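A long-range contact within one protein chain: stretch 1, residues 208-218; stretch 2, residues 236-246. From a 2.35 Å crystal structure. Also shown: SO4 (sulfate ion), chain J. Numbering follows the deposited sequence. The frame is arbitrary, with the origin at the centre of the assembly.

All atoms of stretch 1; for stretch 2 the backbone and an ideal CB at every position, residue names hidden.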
# COMPACT_ATOMS: atom_id res chain seq x y z
N ILE A 208 11.23 21.85 -3.27
CA ILE A 208 11.95 20.58 -3.20
C ILE A 208 11.94 19.86 -4.55
O ILE A 208 12.89 19.16 -4.89
CB ILE A 208 11.36 19.71 -2.05
CG1 ILE A 208 12.33 18.60 -1.63
CG2 ILE A 208 10.05 19.08 -2.45
CD1 ILE A 208 13.74 19.02 -1.50
N GLU A 209 10.90 20.06 -5.35
CA GLU A 209 10.85 19.36 -6.63
C GLU A 209 11.96 19.81 -7.57
O GLU A 209 12.50 18.99 -8.34
CB GLU A 209 9.50 19.57 -7.30
CG GLU A 209 9.40 18.86 -8.62
CD GLU A 209 8.14 19.23 -9.36
OE1 GLU A 209 7.17 19.65 -8.69
OE2 GLU A 209 8.14 19.10 -10.60
N GLU A 210 12.32 21.09 -7.54
CA GLU A 210 13.37 21.59 -8.41
C GLU A 210 14.67 20.82 -8.17
O GLU A 210 15.35 20.41 -9.12
CB GLU A 210 13.56 23.09 -8.18
CG GLU A 210 14.45 23.79 -9.19
CD GLU A 210 14.76 25.26 -8.83
OE1 GLU A 210 14.36 25.75 -7.75
OE2 GLU A 210 15.43 25.93 -9.64
N LEU A 211 15.01 20.60 -6.90
CA LEU A 211 16.19 19.80 -6.59
C LEU A 211 16.00 18.34 -7.02
O LEU A 211 16.95 17.71 -7.49
CB LEU A 211 16.50 19.90 -5.10
CG LEU A 211 17.67 19.04 -4.60
CD1 LEU A 211 18.94 19.38 -5.36
CD2 LEU A 211 17.86 19.21 -3.07
N ILE A 212 14.79 17.79 -6.87
CA ILE A 212 14.58 16.40 -7.25
C ILE A 212 14.72 16.23 -8.76
O ILE A 212 15.27 15.22 -9.24
CB ILE A 212 13.22 15.91 -6.73
CG1 ILE A 212 13.26 15.85 -5.20
CG2 ILE A 212 12.90 14.53 -7.27
CD1 ILE A 212 11.94 15.84 -4.54
N ARG A 213 14.23 17.20 -9.55
CA ARG A 213 14.44 17.12 -11.00
C ARG A 213 15.92 17.06 -11.31
O ARG A 213 16.35 16.26 -12.15
CB ARG A 213 13.79 18.32 -11.72
CG ARG A 213 12.28 18.46 -11.51
CD ARG A 213 11.56 19.37 -12.54
NE ARG A 213 11.98 20.77 -12.54
CZ ARG A 213 11.54 21.71 -11.70
NH1 ARG A 213 10.68 21.40 -10.74
NH2 ARG A 213 11.98 22.97 -11.80
N GLU A 214 16.72 17.86 -10.60
CA GLU A 214 18.16 17.91 -10.87
C GLU A 214 18.81 16.57 -10.57
O GLU A 214 19.57 16.04 -11.39
CB GLU A 214 18.81 19.03 -10.04
CG GLU A 214 20.33 18.99 -10.09
CD GLU A 214 20.99 20.08 -9.25
OE1 GLU A 214 20.45 21.20 -9.15
OE2 GLU A 214 22.07 19.79 -8.69
N LYS A 215 18.50 16.00 -9.40
CA LYS A 215 19.04 14.68 -9.07
C LYS A 215 18.57 13.63 -10.08
O LYS A 215 19.36 12.78 -10.51
CB LYS A 215 18.65 14.29 -7.65
CG LYS A 215 19.23 15.20 -6.59
CD LYS A 215 20.75 15.29 -6.74
CE LYS A 215 21.44 13.99 -6.37
NZ LYS A 215 22.87 13.95 -6.83
N TYR A 216 17.30 13.67 -10.49
CA TYR A 216 16.83 12.67 -11.45
C TYR A 216 17.56 12.79 -12.79
O TYR A 216 17.98 11.79 -13.38
CB TYR A 216 15.33 12.76 -11.68
CG TYR A 216 14.92 11.81 -12.78
CD1 TYR A 216 14.99 10.44 -12.58
CD2 TYR A 216 14.53 12.28 -14.03
CE1 TYR A 216 14.65 9.55 -13.58
CE2 TYR A 216 14.18 11.39 -15.04
CZ TYR A 216 14.25 10.02 -14.81
OH TYR A 216 13.91 9.11 -15.80
N LEU A 217 17.69 14.01 -13.31
CA LEU A 217 18.33 14.14 -14.61
C LEU A 217 19.79 13.68 -14.54
O LEU A 217 20.29 13.06 -15.48
CB LEU A 217 18.21 15.57 -15.13
CG LEU A 217 16.73 15.96 -15.30
CD1 LEU A 217 16.59 17.40 -15.78
CD2 LEU A 217 15.97 15.00 -16.22
N THR A 218 20.46 13.91 -13.41
CA THR A 218 21.78 13.33 -13.24
C THR A 218 21.74 11.80 -13.27
O THR A 218 22.58 11.17 -13.92
CB THR A 218 22.41 13.80 -11.93
OG1 THR A 218 22.62 15.22 -11.98
CG2 THR A 218 23.73 13.09 -11.69
N UNK A 236 0.97 12.70 -12.67
CA UNK A 236 1.23 14.08 -13.08
C UNK A 236 2.27 14.78 -12.22
O UNK A 236 2.87 15.76 -12.68
CB UNK A 236 -0.07 14.88 -13.05
N UNK A 237 2.52 14.33 -10.99
CA UNK A 237 3.54 15.02 -10.19
C UNK A 237 4.94 14.82 -10.77
O UNK A 237 5.84 15.60 -10.45
CB UNK A 237 3.50 14.52 -8.74
N UNK A 238 5.17 13.80 -11.61
CA UNK A 238 6.51 13.62 -12.16
C UNK A 238 6.59 13.32 -13.66
O UNK A 238 7.70 13.26 -14.18
CB UNK A 238 7.20 12.48 -11.40
N UNK A 239 5.47 13.12 -14.35
CA UNK A 239 5.51 12.79 -15.76
C UNK A 239 6.30 13.81 -16.57
O UNK A 239 7.03 13.45 -17.50
CB UNK A 239 4.09 12.68 -16.31
N UNK A 240 6.18 15.10 -16.22
CA UNK A 240 6.71 16.14 -17.08
C UNK A 240 8.24 16.10 -17.13
O UNK A 240 8.83 16.24 -18.21
CB UNK A 240 6.23 17.51 -16.60
N UNK A 241 8.90 15.89 -16.00
CA UNK A 241 10.35 15.83 -16.07
C UNK A 241 10.90 14.42 -16.25
O UNK A 241 12.10 14.28 -16.51
CB UNK A 241 10.95 16.45 -14.80
N UNK A 242 10.09 13.38 -16.16
CA UNK A 242 10.55 12.03 -16.45
C UNK A 242 10.27 11.65 -17.89
O UNK A 242 11.14 11.14 -18.59
CB UNK A 242 9.89 11.03 -15.50
N UNK A 243 9.04 11.88 -18.35
CA UNK A 243 8.64 11.48 -19.69
C UNK A 243 9.00 12.56 -20.71
O UNK A 243 9.42 12.25 -21.82
CB UNK A 243 7.14 11.19 -19.73
N UNK A 244 8.86 13.84 -20.35
CA UNK A 244 9.24 14.89 -21.27
C UNK A 244 10.70 14.83 -21.67
O UNK A 244 11.06 15.17 -22.80
CB UNK A 244 8.93 16.26 -20.65
N UNK A 245 11.56 14.39 -20.76
CA UNK A 245 13.00 14.37 -20.97
C UNK A 245 13.51 12.99 -21.37
O UNK A 245 14.62 12.61 -20.98
CB UNK A 245 13.72 14.84 -19.70
N UNK A 246 12.75 12.19 -22.13
CA UNK A 246 12.98 10.75 -22.21
C UNK A 246 13.74 10.29 -23.45
O UNK A 246 13.65 9.11 -23.82
CB UNK A 246 11.63 10.02 -22.16
S SO4 J . -2.90 11.50 -12.40
O1 SO4 J . -1.46 11.27 -12.53
O2 SO4 J . -3.31 12.66 -13.19
O3 SO4 J . -3.63 10.31 -12.89
O4 SO4 J . -3.24 11.70 -10.98

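Stretch 1 is a helix whose backbone N to O hydrogen bonds run i to i-4, and it offers stretch 2 a strip made of Glu-209, Arg-213, Tyr-216 and Leu-217.

At 236 nothing of stretch 1 lies within 5.5 Å of the ideal CB, so the contact sets no preference. The backbone N donates a hydrogen bond to sulfate O1 (2.8 Å), which any residue with a free amide could do. The residue is Gln-236.

Position 237 points sideways, with room for many side chains; it is Val-237, and its backbone O lies 4.2 Å from Glu-209 OE2. Position 238 also points sideways, directly before a helix, where a side chain able to accept a hydrogen bond is common; it is His-238, whose side-chain end leads away from stretch 1. Positions 239 and 240 receive no contact and are open in choice: Asn-239 and Ala-240.

At 241 the CA is 6.6 Å from the CA of Arg-213, CA-to-CB points toward stretch 1, and the ideal CB is 3.7 Å from Arg-213 CD and 5.4 Å from Leu-217 CD2. The aliphatic part of Arg-213 and the ring of Tyr-216 favour a large apolar group, such as Leu, Met or an aromatic. Phe-241, with chi1 at p, fills the site. Arg-213 CG sits 3.8 Å from the ring centroid, 19° off the normal, a CH-pi contact over one face, while Tyr-216 CD2 approaches the edge, 4.1 Å from Phe-241 CD1. Glu-209 OE2 comes within 3.6 Å of Phe-241 CE2; the same oxygen forms a salt bridge with Arg-213 NH1 (3.4 Å), its hydrogen bond weak.

At 242 CA-to-CB points sideways, but the ideal CB is 4.3 Å from Tyr-216 CE2, so a branched or long aliphatic could cover the ring. Ile-242 does so: CG1 lies 4.2 Å from the Tyr-216 ring centroid, 22° off the normal, and CG2 is 3.7 Å from Tyr-216 OH, which has no polar partner in the model.

Position 243 points away, leaving the choice to other surroundings; it is Val-243, opening a type I turn. At 244 an ideal CB would lie 2.5 Å from Ala-240 O, which argues for glycine, and Gly-244 is found.

Position 245 points toward stretch 1, its ideal CB 4.2 Å from Leu-217 CD2. A medium-sized apolar or polar group would suit; the residue is Asn-245, poorly ordered. Position 246 points sideways without contact, and Thr-246 closes the turn.

Stretch 2 236-246: QVHNAFIVGNT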
# COMPACT_ATOMS: atom_id res chain seq x y z
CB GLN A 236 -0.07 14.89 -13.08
CG GLN A 236 -0.73 15.01 -11.72
CD GLN A 236 -2.09 15.72 -11.79
OE1 GLN A 236 -3.13 15.12 -11.49
NE2 GLN A 236 -2.08 17.00 -12.18
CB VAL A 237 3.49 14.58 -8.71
CG1 VAL A 237 2.08 14.78 -8.13
CG2 VAL A 237 3.93 13.12 -8.56
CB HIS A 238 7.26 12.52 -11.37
CG HIS A 238 6.64 11.16 -11.49
ND1 HIS A 238 6.72 10.23 -10.48
CD2 HIS A 238 5.96 10.57 -12.50
CE1 HIS A 238 6.10 9.13 -10.86
NE2 HIS A 238 5.63 9.30 -12.08
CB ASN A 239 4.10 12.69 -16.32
CG ASN A 239 3.42 11.40 -15.96
OD1 ASN A 239 4.05 10.46 -15.47
ND2 ASN A 239 2.11 11.33 -16.21
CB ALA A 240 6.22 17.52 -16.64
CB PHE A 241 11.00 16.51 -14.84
CG PHE A 241 10.67 15.87 -13.51
CD1 PHE A 241 11.42 14.81 -13.02
CD2 PHE A 241 9.65 16.37 -12.74
CE1 PHE A 241 11.15 14.25 -11.79
CE2 PHE A 241 9.36 15.80 -11.50
CZ PHE A 241 10.11 14.74 -11.03
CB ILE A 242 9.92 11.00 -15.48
CG1 ILE A 242 10.42 11.21 -14.05
CG2 ILE A 242 10.26 9.58 -15.92
CD1 ILE A 242 9.71 10.27 -13.09
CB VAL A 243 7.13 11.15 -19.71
CG1 VAL A 243 6.70 10.69 -21.08
CG2 VAL A 243 6.82 10.07 -18.69
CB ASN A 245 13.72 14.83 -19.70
CG ASN A 245 13.23 16.18 -19.18
OD1 ASN A 245 13.31 16.45 -17.98
ND2 ASN A 245 12.73 17.03 -20.08
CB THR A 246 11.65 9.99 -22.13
OG1 THR A 246 11.92 8.60 -21.93
CG2 THR A 246 10.85 10.15 -23.45
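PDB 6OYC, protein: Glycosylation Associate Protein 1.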